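Long-range contacts in diaminopimelate decarboxylase (Helicobacter pylori, PDB 2QGH), which catalyses the pyridoxal-phosphate-dependent decarboxylation of diaminopimelate to lysine, the last step of bacterial lysine biosynthesis: residues R104-G109 with I125-V130; R151-I156 with P199-F204; E186-A191 with L233-R238. One frame throughout, in Å; residues are numbered along the deposited sequence.

Contact 1: R104-G109 with I125-V130; sequences RIVFSG and ILFLNV
N129 N donates to F107 O over 2.7 Å, the shortest hydrogen bond between R104-G109 and I125-V130. Strands 105-107 and 127-130 are the third and fourth of the eight-stranded parallel alpha/beta barrel, joined through helix 114-122 in a beta-alpha-beta crossover. Both backbone polar groups of F107 are used, for F107 N also gives a nearly straight bond (168°) to F127 O. At the start of the pair L126 N reaches I105 O at 2.8 Å, in the carbonyl plane but bent at the hydrogen.

On the inner face, V106 CG1 sits above the F127 ring, 3.8 Å from its centroid, in a CH-pi contact. F127 CG lies between its backbone N and carbonyl carbon (chi1 60°), which brings the ring alongside V106. On the outer face I125 CD1 meets F107 CB at 3.5 Å, and A120 of helix 114-122 packs on both residues. I105 and I125 cross at about a right angle through their CG2 methyls.

S108 lies close to the cofactor. N129, beside S108 on the next strand, is held at both ends of the amide: OD1 bonds S153 OG on strand 150-155, while N129 ND2 donates to S108 OG at 3.2 Å, 16° out of the amide plane.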
ATOM      1  N   ARG A 104      18.791 -16.895 -16.592  1.00 14.28           N
ATOM      2  CA  ARG A 104      18.524 -15.521 -17.002  1.00 15.15           C
ATOM      3  C   ARG A 104      17.888 -14.780 -15.824  1.00 15.26           C
ATOM      4  O   ARG A 104      17.345 -13.686 -15.979  1.00 15.26           O
ATOM      5  CB  ARG A 104      17.570 -15.464 -18.205  1.00 16.16           C
ATOM      6  CG  ARG A 104      18.104 -16.089 -19.481  1.00 17.68           C
ATOM      7  CD  ARG A 104      17.515 -15.425 -20.716  1.00 16.90           C
ATOM      8  NE  ARG A 104      17.977 -16.086 -21.935  1.00 20.94           N
ATOM      9  CZ  ARG A 104      17.337 -17.074 -22.553  1.00 21.55           C
ATOM     10  NH1 ARG A 104      16.182 -17.532 -22.086  1.00 25.65           N
ATOM     11  NH2 ARG A 104      17.866 -17.625 -23.634  1.00 21.40           N
ATOM     12  N   ILE A 105      17.955 -15.393 -14.646  1.00 16.50           N
ATOM     13  CA  ILE A 105      17.387 -14.821 -13.430  1.00 16.15           C
ATOM     14  C   ILE A 105      18.458 -14.253 -12.510  1.00 16.44           C
ATOM     15  O   ILE A 105      19.396 -14.951 -12.129  1.00 18.79           O
ATOM     16  CB  ILE A 105      16.579 -15.887 -12.637  1.00 16.11           C
ATOM     17  CG1 ILE A 105      15.289 -16.224 -13.389  1.00 15.02           C
ATOM     18  CG2 ILE A 105      16.244 -15.379 -11.220  1.00 15.33           C
ATOM     19  CD1 ILE A 105      14.502 -17.360 -12.763  1.00 11.34           C
ATOM     20  N   VAL A 106      18.317 -12.984 -12.156  1.00 15.91           N
ATOM     21  CA  VAL A 106      19.264 -12.352 -11.252  1.00 16.08           C
ATOM     22  C   VAL A 106      18.493 -11.971  -9.987  1.00 17.23           C
ATOM     23  O   VAL A 106      17.356 -11.510 -10.053  1.00 15.58           O
ATOM     24  CB  VAL A 106      19.937 -11.121 -11.906  1.00 13.96           C
ATOM     25  CG1 VAL A 106      20.763 -11.571 -13.091  1.00 12.48           C
ATOM     26  CG2 VAL A 106      18.895 -10.118 -12.353  1.00 13.90           C
ATOM     27  N   PHE A 107      19.125 -12.177  -8.837  1.00 18.46           N
ATOM     28  CA  PHE A 107      18.499 -11.935  -7.538  1.00 17.86           C
ATOM     29  C   PHE A 107      19.164 -10.807  -6.751  1.00 18.27           C
ATOM     30  O   PHE A 107      20.286 -10.952  -6.269  1.00 18.61           O
ATOM     31  CB  PHE A 107      18.549 -13.254  -6.753  1.00 16.34           C
ATOM     32  CG  PHE A 107      17.790 -13.255  -5.457  1.00 16.97           C
ATOM     33  CD1 PHE A 107      16.948 -12.201  -5.098  1.00 16.31           C
ATOM     34  CD2 PHE A 107      17.903 -14.345  -4.599  1.00 16.60           C
ATOM     35  CE1 PHE A 107      16.231 -12.235  -3.904  1.00 13.08           C
ATOM     36  CE2 PHE A 107      17.190 -14.393  -3.400  1.00 16.58           C
ATOM     37  CZ  PHE A 107      16.348 -13.328  -3.052  1.00 15.08           C
ATOM     38  N   SER A 108      18.466  -9.681  -6.643  1.00 18.62           N
ATOM     39  CA  SER A 108      18.947  -8.524  -5.889  1.00 20.76           C
ATOM     40  C   SER A 108      18.231  -8.514  -4.545  1.00 20.51           C
ATOM     41  O   SER A 108      17.377  -9.360  -4.290  1.00 20.21           O
ATOM     42  CB  SER A 108      18.639  -7.222  -6.635  1.00 21.73           C
ATOM     43  OG  SER A 108      19.641  -6.931  -7.601  1.00 25.30           O
ATOM     44  N   GLY A 109      18.574  -7.564  -3.687  1.00 19.79           N
ATOM     45  CA  GLY A 109      17.919  -7.496  -2.396  1.00 18.93           C
ATOM     46  C   GLY A 109      18.863  -7.295  -1.231  1.00 21.29           C
ATOM     47  O   GLY A 109      19.821  -8.055  -1.035  1.00 20.88           O
ATOM     48  N   ILE A 125      20.211 -19.982 -10.565  1.00 21.34           N
ATOM     49  CA  ILE A 125      19.958 -18.729 -11.262  1.00 17.32           C
ATOM     50  C   ILE A 125      21.286 -18.126 -11.728  1.00 15.47           C
ATOM     51  O   ILE A 125      22.349 -18.666 -11.422  1.00 12.45           O
ATOM     52  CB  ILE A 125      19.196 -17.741 -10.361  1.00 16.92           C
ATOM     53  CG1 ILE A 125      19.988 -17.442  -9.089  1.00 14.73           C
ATOM     54  CG2 ILE A 125      17.850 -18.328 -10.014  1.00 15.15           C
ATOM     55  CD1 ILE A 125      19.426 -16.259  -8.310  1.00 16.61           C
ATOM     56  N   LEU A 126      21.245 -17.021 -12.469  1.00 16.00           N
ATOM     57  CA  LEU A 126      22.497 -16.434 -12.977  1.00 16.54           C
ATOM     58  C   LEU A 126      23.449 -16.014 -11.860  1.00 17.06           C
ATOM     59  O   LEU A 126      24.606 -16.426 -11.820  1.00 16.84           O
ATOM     60  CB  LEU A 126      22.220 -15.234 -13.881  1.00 15.58           C
ATOM     61  CG  LEU A 126      23.006 -15.199 -15.204  1.00 15.34           C
ATOM     62  CD1 LEU A 126      22.917 -13.811 -15.803  1.00 11.57           C
ATOM     63  CD2 LEU A 126      24.456 -15.567 -14.977  1.00 16.29           C
ATOM     64  N   PHE A 127      22.977 -15.174 -10.956  1.00 17.15           N
ATOM     65  CA  PHE A 127      23.831 -14.775  -9.857  1.00 18.05           C
ATOM     66  C   PHE A 127      23.047 -14.055  -8.791  1.00 18.64           C
ATOM     67  O   PHE A 127      21.913 -13.623  -9.030  1.00 17.76           O
ATOM     68  CB  PHE A 127      25.007 -13.900 -10.353  1.00 17.22           C
ATOM     69  CG  PHE A 127      24.601 -12.607 -11.046  1.00 13.99           C
ATOM     70  CD1 PHE A 127      23.826 -11.651 -10.397  1.00 15.59           C
ATOM     71  CD2 PHE A 127      25.070 -12.320 -12.323  1.00 14.59           C
ATOM     72  CE1 PHE A 127      23.533 -10.428 -11.007  1.00 15.52           C
ATOM     73  CE2 PHE A 127      24.783 -11.100 -12.943  1.00 13.69           C
ATOM     74  CZ  PHE A 127      24.012 -10.152 -12.282  1.00 14.97           C
ATOM     75  N   LEU A 128      23.643 -13.976  -7.605  1.00 18.47           N
ATOM     76  CA  LEU A 128      23.049 -13.270  -6.481  1.00 18.95           C
ATOM     77  C   LEU A 128      23.778 -11.935  -6.422  1.00 18.07           C
ATOM     78  O   LEU A 128      25.006 -11.892  -6.396  1.00 17.32           O
ATOM     79  CB  LEU A 128      23.252 -14.037  -5.170  1.00 21.31           C
ATOM     80  CG  LEU A 128      22.161 -15.026  -4.741  1.00 23.23           C
ATOM     81  CD1 LEU A 128      22.159 -16.236  -5.648  1.00 26.81           C
ATOM     82  CD2 LEU A 128      22.405 -15.458  -3.311  1.00 25.11           C
ATOM     83  N   ASN A 129      23.018 -10.847  -6.427  1.00 18.09           N
ATOM     84  CA  ASN A 129      23.599  -9.514  -6.381  1.00 17.11           C
ATOM     85  C   ASN A 129      23.581  -9.089  -4.929  1.00 16.32           C
ATOM     86  O   ASN A 129      22.536  -8.722  -4.395  1.00 14.98           O
ATOM     87  CB  ASN A 129      22.775  -8.571  -7.252  1.00 17.48           C
ATOM     88  CG  ASN A 129      23.483  -7.269  -7.528  1.00 16.29           C
ATOM     89  OD1 ASN A 129      24.681  -7.250  -7.814  1.00 16.21           O
ATOM     90  ND2 ASN A 129      22.745  -6.173  -7.458  1.00 14.55           N
ATOM     91  N   VAL A 130      24.742  -9.154  -4.283  1.00 17.78           N
ATOM     92  CA  VAL A 130      24.827  -8.831  -2.861  1.00 18.34           C
ATOM     93  C   VAL A 130      24.976  -7.343  -2.566  1.00 18.37           C
ATOM     94  O   VAL A 130      25.654  -6.610  -3.289  1.00 18.57           O
ATOM     95  CB  VAL A 130      25.966  -9.629  -2.182  1.00 16.54           C
ATOM     96  CG1 VAL A 130      26.116 -10.976  -2.863  1.00 17.23           C
ATOM     97  CG2 VAL A 130      27.246  -8.864  -2.229  1.00 19.31           C
TER

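Contact 2: R151-I156 with P199-F204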
ATOM      1  N   ARG A 151      27.727 -18.087  -7.835  1.00 23.24           N
ATOM      2  CA  ARG A 151      28.037 -16.974  -8.729  1.00 22.79           C
ATOM      3  C   ARG A 151      27.425 -15.735  -8.098  1.00 23.05           C
ATOM      4  O   ARG A 151      26.238 -15.713  -7.807  1.00 24.84           O
ATOM      5  CB  ARG A 151      27.417 -17.178 -10.120  1.00 20.12           C
ATOM      6  CG  ARG A 151      28.080 -18.257 -10.967  1.00 22.32           C
ATOM      7  CD  ARG A 151      27.612 -18.212 -12.424  1.00 19.99           C
ATOM      8  NE  ARG A 151      26.233 -18.660 -12.582  1.00 23.39           N
ATOM      9  CZ  ARG A 151      25.848 -19.934 -12.581  1.00 24.68           C
ATOM     10  NH1 ARG A 151      26.744 -20.903 -12.438  1.00 27.39           N
ATOM     11  NH2 ARG A 151      24.568 -20.242 -12.714  1.00 23.85           N
ATOM     12  N   ILE A 152      28.227 -14.706  -7.862  1.00 23.41           N
ATOM     13  CA  ILE A 152      27.683 -13.494  -7.272  1.00 24.40           C
ATOM     14  C   ILE A 152      28.100 -12.250  -8.038  1.00 24.10           C
ATOM     15  O   ILE A 152      29.065 -12.259  -8.798  1.00 24.40           O
ATOM     16  CB  ILE A 152      28.110 -13.322  -5.781  1.00 25.10           C
ATOM     17  CG1 ILE A 152      29.625 -13.169  -5.676  1.00 24.67           C
ATOM     18  CG2 ILE A 152      27.640 -14.503  -4.950  1.00 24.69           C
ATOM     19  CD1 ILE A 152      30.066 -11.749  -5.476  1.00 24.71           C
ATOM     20  N   SER A 153      27.332 -11.190  -7.848  1.00 23.25           N
ATOM     21  CA  SER A 153      27.600  -9.899  -8.457  1.00 22.17           C
ATOM     22  C   SER A 153      27.605  -8.967  -7.254  1.00 21.05           C
ATOM     23  O   SER A 153      27.022  -9.291  -6.226  1.00 20.79           O
ATOM     24  CB  SER A 153      26.472  -9.517  -9.419  1.00 21.47           C
ATOM     25  OG  SER A 153      26.619  -8.184  -9.891  1.00 19.45           O
ATOM     26  N   ILE A 154      28.269  -7.829  -7.350  1.00 20.62           N
ATOM     27  CA  ILE A 154      28.267  -6.920  -6.220  1.00 21.72           C
ATOM     28  C   ILE A 154      27.754  -5.572  -6.661  1.00 22.13           C
ATOM     29  O   ILE A 154      28.229  -5.005  -7.636  1.00 23.57           O
ATOM     30  CB  ILE A 154      29.675  -6.792  -5.582  1.00 20.59           C
ATOM     31  CG1 ILE A 154      30.068  -8.134  -4.958  1.00 20.49           C
ATOM     32  CG2 ILE A 154      29.669  -5.722  -4.504  1.00 19.15           C
ATOM     33  CD1 ILE A 154      31.369  -8.121  -4.172  1.00 21.42           C
ATOM     34  N   ARG A 155      26.757  -5.076  -5.940  1.00 24.20           N
ATOM     35  CA  ARG A 155      26.153  -3.787  -6.244  1.00 24.48           C
ATOM     36  C   ARG A 155      26.927  -2.663  -5.573  1.00 24.97           C
ATOM     37  O   ARG A 155      27.096  -2.662  -4.356  1.00 23.30           O
ATOM     38  CB  ARG A 155      24.700  -3.763  -5.762  1.00 23.26           C
ATOM     39  CG  ARG A 155      23.980  -2.461  -6.048  1.00 23.38           C
ATOM     40  CD  ARG A 155      22.506  -2.524  -5.664  1.00 21.55           C
ATOM     41  NE  ARG A 155      21.816  -1.287  -6.016  1.00 19.20           N
ATOM     42  CZ  ARG A 155      20.515  -1.067  -5.842  1.00 20.16           C
ATOM     43  NH1 ARG A 155      19.732  -2.006  -5.319  1.00 13.63           N
ATOM     44  NH2 ARG A 155      19.994   0.104  -6.192  1.00 16.75           N
ATOM     45  N   ILE A 156      27.411  -1.708  -6.359  1.00 26.73           N
ATOM     46  CA  ILE A 156      28.140  -0.607  -5.757  1.00 29.36           C
ATOM     47  C   ILE A 156      27.309   0.662  -5.784  1.00 30.73           C
ATOM     48  O   ILE A 156      26.526   0.898  -6.705  1.00 28.50           O
ATOM     49  CB  ILE A 156      29.509  -0.330  -6.455  1.00 30.36           C
ATOM     50  CG1 ILE A 156      29.313   0.492  -7.727  1.00 31.25           C
ATOM     51  CG2 ILE A 156      30.219  -1.646  -6.768  1.00 30.55           C
ATOM     52  CD1 ILE A 156      28.542  -0.223  -8.802  1.00 35.02           C
ATOM     53  N   PRO A 199      32.847 -14.287  -8.017  1.00 23.32           N
ATOM     54  CA  PRO A 199      32.421 -12.959  -8.469  1.00 22.52           C
ATOM     55  C   PRO A 199      32.473 -12.898  -9.988  1.00 23.06           C
ATOM     56  O   PRO A 199      33.540 -13.048 -10.582  1.00 25.06           O
ATOM     57  CB  PRO A 199      33.435 -12.030  -7.804  1.00 22.42           C
ATOM     58  CG  PRO A 199      34.680 -12.862  -7.792  1.00 21.00           C
ATOM     59  CD  PRO A 199      34.164 -14.220  -7.357  1.00 21.82           C
ATOM     60  N   VAL A 200      31.326 -12.680 -10.617  1.00 21.74           N
ATOM     61  CA  VAL A 200      31.278 -12.636 -12.072  1.00 20.01           C
ATOM     62  C   VAL A 200      30.635 -11.372 -12.628  1.00 19.66           C
ATOM     63  O   VAL A 200      30.565 -11.183 -13.841  1.00 20.82           O
ATOM     64  CB  VAL A 200      30.517 -13.870 -12.626  1.00 18.76           C
ATOM     65  CG1 VAL A 200      31.180 -15.139 -12.138  1.00 20.59           C
ATOM     66  CG2 VAL A 200      29.053 -13.846 -12.184  1.00 19.14           C
ATOM     67  N   SER A 201      30.196 -10.483 -11.754  1.00 17.45           N
ATOM     68  CA  SER A 201      29.528  -9.304 -12.247  1.00 17.55           C
ATOM     69  C   SER A 201      29.607  -8.090 -11.340  1.00 18.35           C
ATOM     70  O   SER A 201      29.785  -8.225 -10.130  1.00 20.86           O
ATOM     71  CB  SER A 201      28.060  -9.662 -12.492  1.00 17.82           C
ATOM     72  OG  SER A 201      27.265  -8.508 -12.663  1.00 17.52           O
ATOM     73  N   VAL A 202      29.506  -6.904 -11.938  1.00 16.35           N
ATOM     74  CA  VAL A 202      29.485  -5.658 -11.174  1.00 15.72           C
ATOM     75  C   VAL A 202      28.094  -5.150 -11.472  1.00 15.83           C
ATOM     76  O   VAL A 202      27.578  -5.375 -12.569  1.00 14.47           O
ATOM     77  CB  VAL A 202      30.452  -4.566 -11.688  1.00 14.74           C
ATOM     78  CG1 VAL A 202      31.216  -3.996 -10.524  1.00 12.06           C
ATOM     79  CG2 VAL A 202      31.373  -5.104 -12.751  1.00 17.37           C
ATOM     80  N   HIS A 203      27.489  -4.452 -10.523  1.00 15.46           N
ATOM     81  CA  HIS A 203      26.143  -3.948 -10.750  1.00 17.15           C
ATOM     82  C   HIS A 203      25.882  -2.597 -10.089  1.00 17.87           C
ATOM     83  O   HIS A 203      26.549  -2.224  -9.124  1.00 18.07           O
ATOM     84  CB  HIS A 203      25.144  -5.011 -10.259  1.00 14.60           C
ATOM     85  CG  HIS A 203      23.737  -4.517 -10.113  1.00 15.31           C
ATOM     86  ND1 HIS A 203      23.344  -3.681  -9.090  1.00 14.90           N
ATOM     87  CD2 HIS A 203      22.626  -4.760 -10.849  1.00 15.00           C
ATOM     88  CE1 HIS A 203      22.053  -3.430  -9.201  1.00 14.15           C
ATOM     89  NE2 HIS A 203      21.594  -4.072 -10.260  1.00 16.96           N
ATOM     90  N   PHE A 204      24.928  -1.850 -10.636  1.00 19.00           N
ATOM     91  CA  PHE A 204      24.539  -0.574 -10.054  1.00 19.08           C
ATOM     92  C   PHE A 204      23.141  -0.185 -10.513  1.00 20.47           C
ATOM     93  O   PHE A 204      22.712  -0.523 -11.622  1.00 20.73           O
ATOM     94  CB  PHE A 204      25.533   0.544 -10.402  1.00 16.93           C
ATOM     95  CG  PHE A 204      25.448   1.033 -11.830  1.00 18.16           C
ATOM     96  CD1 PHE A 204      26.372   0.608 -12.783  1.00 15.26           C
ATOM     97  CD2 PHE A 204      24.463   1.945 -12.213  1.00 16.20           C
ATOM     98  CE1 PHE A 204      26.315   1.087 -14.089  1.00 14.37           C
ATOM     99  CE2 PHE A 204      24.402   2.422 -13.513  1.00 14.35           C
ATOM    100  CZ  PHE A 204      25.334   1.992 -14.457  1.00 14.14           C
TER
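R155 and H203 run side by side and point the same way, the aliphatic part of the arginine lying along the edge of the imidazole. R155 CG comes in near the ring plane, 3.3 Å from H203 ND1, and R155 CD follows at 3.7 Å from H203 CE1. With CG anti to the backbone N (chi1 -179°) and the chain extended from there, the guanidinium is carried past the imidazole, its plane turned 78° from that of the ring. The polar ends have different partners: R155 NH1 forms a salt bridge with E131 and NH2 bonds the carbonyl oxygen of H205, whereas H203 NE2 bonds E279.

Strands 150-155 and 197-203 are the fifth and sixth of the parallel alpha/beta barrel, and this end of the pair lies at the active site. R155 touches pyridoxal phosphate directly, while its bond to H205 and that of H203 to E279 reach two residues of the cofactor pocket, consistent with a role in positioning them.

Further back on the same face, S153 and S201 both have OG anti to the backbone N. S153 OG and S201 OG lie 2.9 Å apart, and S153 CB and S201 CB are tightly set at 3.5 Å. On the other face, I152 and P199 cross obliquely, I152 CD1 reaching P199 CB at 4.1 Å. The backbones are tied from V200 N to I152 O (2.9 Å), nearly straight, then from I154 N to S201 O and from H203 N to I154 O. In the last of these bonds H203 N lies 3.0 Å from I154 O, 40° above the carbonyl plane.

Contact 3: E186-A191 with L233-R238; sequences EMFLWA and LGIDLR
I235 drives its CD1 methyl against the root of the F188 side chain, 3.2 Å from F188 CB, while its other branch, CG2, lies 3.7 Å from F188 CD2. The two side chains cross at about a right angle, and CD1 meets the ring obliquely. I235 CG1 is anti to its own carbonyl carbon and the chain continues extended (chi2 171°), which sends CD1 out to the helix. Farther along the ring, L237 CD2 approaches F188 CE2 at 4.0 Å; nearer the surface, L189 CD2 and L233 CD1 meet at 4.1 Å. No hydrogen bond joins the two segments.

The next shell is equally apolar. L230 of helix 213-232 touches F188, I235 and L237, while I154 and P199 of the barrel strands lie against F188. The backbone that presents I235 is fixed by a Schellman motif at the end of helix 213-232, in which I235 N turns back to L230 O and G234, with its positive phi, is the C-prime residue. An inverse gamma turn centred on D236 then leads toward strand 239-241. This is the outer layer of an alpha/beta barrel, where the turn leaving one helix packs against the preceding helix, 181-193.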
ATOM      1  N   GLU A 186      37.167  -4.617  -1.390  1.00 28.84           N
ATOM      2  CA  GLU A 186      37.485  -5.594  -0.366  1.00 29.17           C
ATOM      3  C   GLU A 186      36.584  -6.824  -0.486  1.00 28.44           C
ATOM      4  O   GLU A 186      37.059  -7.959  -0.428  1.00 29.13           O
ATOM      5  CB  GLU A 186      37.343  -4.955   1.018  1.00 30.11           C
ATOM      6  CG  GLU A 186      37.813  -5.847   2.150  1.00 33.89           C
ATOM      7  CD  GLU A 186      37.672  -5.197   3.514  1.00 34.95           C
ATOM      8  OE1 GLU A 186      37.933  -5.891   4.522  1.00 33.55           O
ATOM      9  OE2 GLU A 186      37.302  -4.000   3.579  1.00 35.75           O
ATOM     10  N   MET A 187      35.286  -6.594  -0.662  1.00 27.28           N
ATOM     11  CA  MET A 187      34.326  -7.686  -0.792  1.00 26.36           C
ATOM     12  C   MET A 187      34.675  -8.584  -1.981  1.00 26.27           C
ATOM     13  O   MET A 187      34.620  -9.813  -1.888  1.00 24.24           O
ATOM     14  CB  MET A 187      32.907  -7.123  -0.947  1.00 25.23           C
ATOM     15  CG  MET A 187      32.289  -6.622   0.353  1.00 23.38           C
ATOM     16  SD  MET A 187      30.748  -5.694   0.144  1.00 20.95           S
ATOM     17  CE  MET A 187      29.590  -7.043  -0.267  1.00 23.23           C
ATOM     18  N   PHE A 188      35.040  -7.964  -3.095  1.00 26.19           N
ATOM     19  CA  PHE A 188      35.404  -8.713  -4.288  1.00 27.96           C
ATOM     20  C   PHE A 188      36.607  -9.618  -4.037  1.00 28.10           C
ATOM     21  O   PHE A 188      36.583 -10.806  -4.364  1.00 28.07           O
ATOM     22  CB  PHE A 188      35.723  -7.754  -5.438  1.00 27.48           C
ATOM     23  CG  PHE A 188      34.588  -7.557  -6.397  1.00 27.82           C
ATOM     24  CD1 PHE A 188      33.919  -6.338  -6.466  1.00 27.67           C
ATOM     25  CD2 PHE A 188      34.199  -8.585  -7.251  1.00 28.36           C
ATOM     26  CE1 PHE A 188      32.881  -6.145  -7.376  1.00 29.18           C
ATOM     27  CE2 PHE A 188      33.162  -8.405  -8.165  1.00 28.57           C
ATOM     28  CZ  PHE A 188      32.503  -7.186  -8.229  1.00 28.87           C
ATOM     29  N   LEU A 189      37.666  -9.050  -3.472  1.00 27.51           N
ATOM     30  CA  LEU A 189      38.866  -9.826  -3.187  1.00 29.57           C
ATOM     31  C   LEU A 189      38.476 -11.011  -2.317  1.00 28.18           C
ATOM     32  O   LEU A 189      38.974 -12.120  -2.496  1.00 28.62           O
ATOM     33  CB  LEU A 189      39.903  -8.955  -2.467  1.00 29.87           C
ATOM     34  CG  LEU A 189      40.414  -7.770  -3.294  1.00 32.53           C
ATOM     35  CD1 LEU A 189      41.324  -6.885  -2.457  1.00 31.34           C
ATOM     36  CD2 LEU A 189      41.147  -8.300  -4.516  1.00 31.59           C
ATOM     37  N   TRP A 190      37.555 -10.760  -1.392  1.00 28.36           N
ATOM     38  CA  TRP A 190      37.073 -11.775  -0.469  1.00 27.79           C
ATOM     39  C   TRP A 190      36.358 -12.919  -1.178  1.00 28.74           C
ATOM     40  O   TRP A 190      36.525 -14.086  -0.816  1.00 29.17           O
ATOM     41  CB  TRP A 190      36.122 -11.140   0.530  1.00 28.73           C
ATOM     42  CG  TRP A 190      36.162 -11.781   1.855  1.00 28.57           C
ATOM     43  CD1 TRP A 190      37.037 -11.509   2.871  1.00 30.02           C
ATOM     44  CD2 TRP A 190      35.289 -12.801   2.334  1.00 27.78           C
ATOM     45  NE1 TRP A 190      36.756 -12.299   3.959  1.00 31.19           N
ATOM     46  CE2 TRP A 190      35.687 -13.102   3.657  1.00 30.16           C
ATOM     47  CE3 TRP A 190      34.208 -13.491   1.778  1.00 28.78           C
ATOM     48  CZ2 TRP A 190      35.039 -14.062   4.433  1.00 30.34           C
ATOM     49  CZ3 TRP A 190      33.563 -14.443   2.546  1.00 29.16           C
ATOM     50  CH2 TRP A 190      33.982 -14.719   3.865  1.00 31.10           C
ATOM     51  N   ALA A 191      35.551 -12.582  -2.181  1.00 27.94           N
ATOM     52  CA  ALA A 191      34.815 -13.591  -2.932  1.00 28.60           C
ATOM     53  C   ALA A 191      35.764 -14.369  -3.841  1.00 29.14           C
ATOM     54  O   ALA A 191      35.503 -15.519  -4.181  1.00 30.02           O
ATOM     55  CB  ALA A 191      33.707 -12.936  -3.761  1.00 26.71           C
ATOM     56  N   LEU A 233      42.978  -7.016 -10.940  1.00 33.62           N
ATOM     57  CA  LEU A 233      43.247  -7.707  -9.679  1.00 33.63           C
ATOM     58  C   LEU A 233      42.874  -9.188  -9.695  1.00 32.94           C
ATOM     59  O   LEU A 233      42.764  -9.810  -8.639  1.00 33.23           O
ATOM     60  CB  LEU A 233      42.512  -7.029  -8.517  1.00 34.11           C
ATOM     61  CG  LEU A 233      42.936  -5.616  -8.117  1.00 36.61           C
ATOM     62  CD1 LEU A 233      42.056  -5.152  -6.966  1.00 37.71           C
ATOM     63  CD2 LEU A 233      44.409  -5.590  -7.719  1.00 35.35           C
ATOM     64  N   GLY A 234      42.671  -9.749 -10.885  1.00 32.42           N
ATOM     65  CA  GLY A 234      42.337 -11.160 -10.989  1.00 31.46           C
ATOM     66  C   GLY A 234      40.864 -11.531 -11.017  1.00 32.01           C
ATOM     67  O   GLY A 234      40.522 -12.667 -11.342  1.00 31.38           O
ATOM     68  N   ILE A 235      39.987 -10.588 -10.683  1.00 31.31           N
ATOM     69  CA  ILE A 235      38.552 -10.855 -10.688  1.00 30.96           C
ATOM     70  C   ILE A 235      38.042 -11.047 -12.116  1.00 30.10           C
ATOM     71  O   ILE A 235      38.067 -10.132 -12.937  1.00 29.95           O
ATOM     72  CB  ILE A 235      37.779  -9.713 -10.008  1.00 31.31           C
ATOM     73  CG1 ILE A 235      38.315  -9.519  -8.585  1.00 30.69           C
ATOM     74  CG2 ILE A 235      36.284 -10.041  -9.970  1.00 30.71           C
ATOM     75  CD1 ILE A 235      37.780  -8.293  -7.892  1.00 32.45           C
ATOM     76  N   ASP A 236      37.572 -12.251 -12.397  1.00 30.47           N
ATOM     77  CA  ASP A 236      37.080 -12.596 -13.721  1.00 31.59           C
ATOM     78  C   ASP A 236      35.631 -12.173 -14.018  1.00 28.98           C
ATOM     79  O   ASP A 236      34.721 -13.000 -14.022  1.00 29.77           O
ATOM     80  CB  ASP A 236      37.250 -14.103 -13.920  1.00 34.51           C
ATOM     81  CG  ASP A 236      36.879 -14.548 -15.306  1.00 39.06           C
ATOM     82  OD1 ASP A 236      37.283 -13.866 -16.273  1.00 40.85           O
ATOM     83  OD2 ASP A 236      36.199 -15.591 -15.426  1.00 43.60           O
ATOM     84  N   LEU A 237      35.429 -10.886 -14.283  1.00 27.21           N
ATOM     85  CA  LEU A 237      34.099 -10.355 -14.584  1.00 25.22           C
ATOM     86  C   LEU A 237      33.614 -10.783 -15.961  1.00 24.57           C
ATOM     87  O   LEU A 237      34.388 -10.818 -16.914  1.00 23.41           O
ATOM     88  CB  LEU A 237      34.101  -8.828 -14.530  1.00 22.45           C
ATOM     89  CG  LEU A 237      34.483  -8.164 -13.212  1.00 23.27           C
ATOM     90  CD1 LEU A 237      34.527  -6.653 -13.422  1.00 21.96           C
ATOM     91  CD2 LEU A 237      33.491  -8.544 -12.121  1.00 20.91           C
ATOM     92  N   ARG A 238      32.324 -11.084 -16.059  1.00 24.53           N
ATOM     93  CA  ARG A 238      31.725 -11.505 -17.320  1.00 24.68           C
ATOM     94  C   ARG A 238      30.502 -10.651 -17.648  1.00 22.69           C
ATOM     95  O   ARG A 238      30.070 -10.603 -18.798  1.00 18.99           O
ATOM     96  CB  ARG A 238      31.317 -12.986 -17.237  1.00 27.67           C
ATOM     97  CG  ARG A 238      32.508 -13.965 -17.129  1.00 34.39           C
ATOM     98  CD  ARG A 238      32.931 -14.494 -18.515  1.00 37.21           C
ATOM     99  NE  ARG A 238      34.294 -15.040 -18.558  1.00 38.16           N
ATOM    100  CZ  ARG A 238      34.840 -15.582 -19.647  1.00 36.28           C
ATOM    101  NH1 ARG A 238      34.145 -15.663 -20.771  1.00 35.67           N
ATOM    102  NH2 ARG A 238      36.091 -16.013 -19.625  1.00 37.64           N
TER

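All three contacts lie in the parallel alpha/beta barrel of the pyridoxal-binding domain, on one side of the chain's centre. Contacts 1 and 2 share its sheet, their centres about 9 Å apart, and strands 127-130 and 150-155 are direct neighbours: L128 O probably accepts a hydrogen bond from S153 N. Contact 1 closes along the chain before the others open, whereas contacts 2 and 3 interleave, helix 181-193 falling between strands 150-155 and 197-203. Contact 3, also about 9 Å from contact 2 but about 17 Å from contact 1 between centres, backs the outer strand face. Contacts 1 and 2 thus form parts of the barrel wall that reach the cofactor with S108 and R155, and contact 3 belongs to the helical layer outside it.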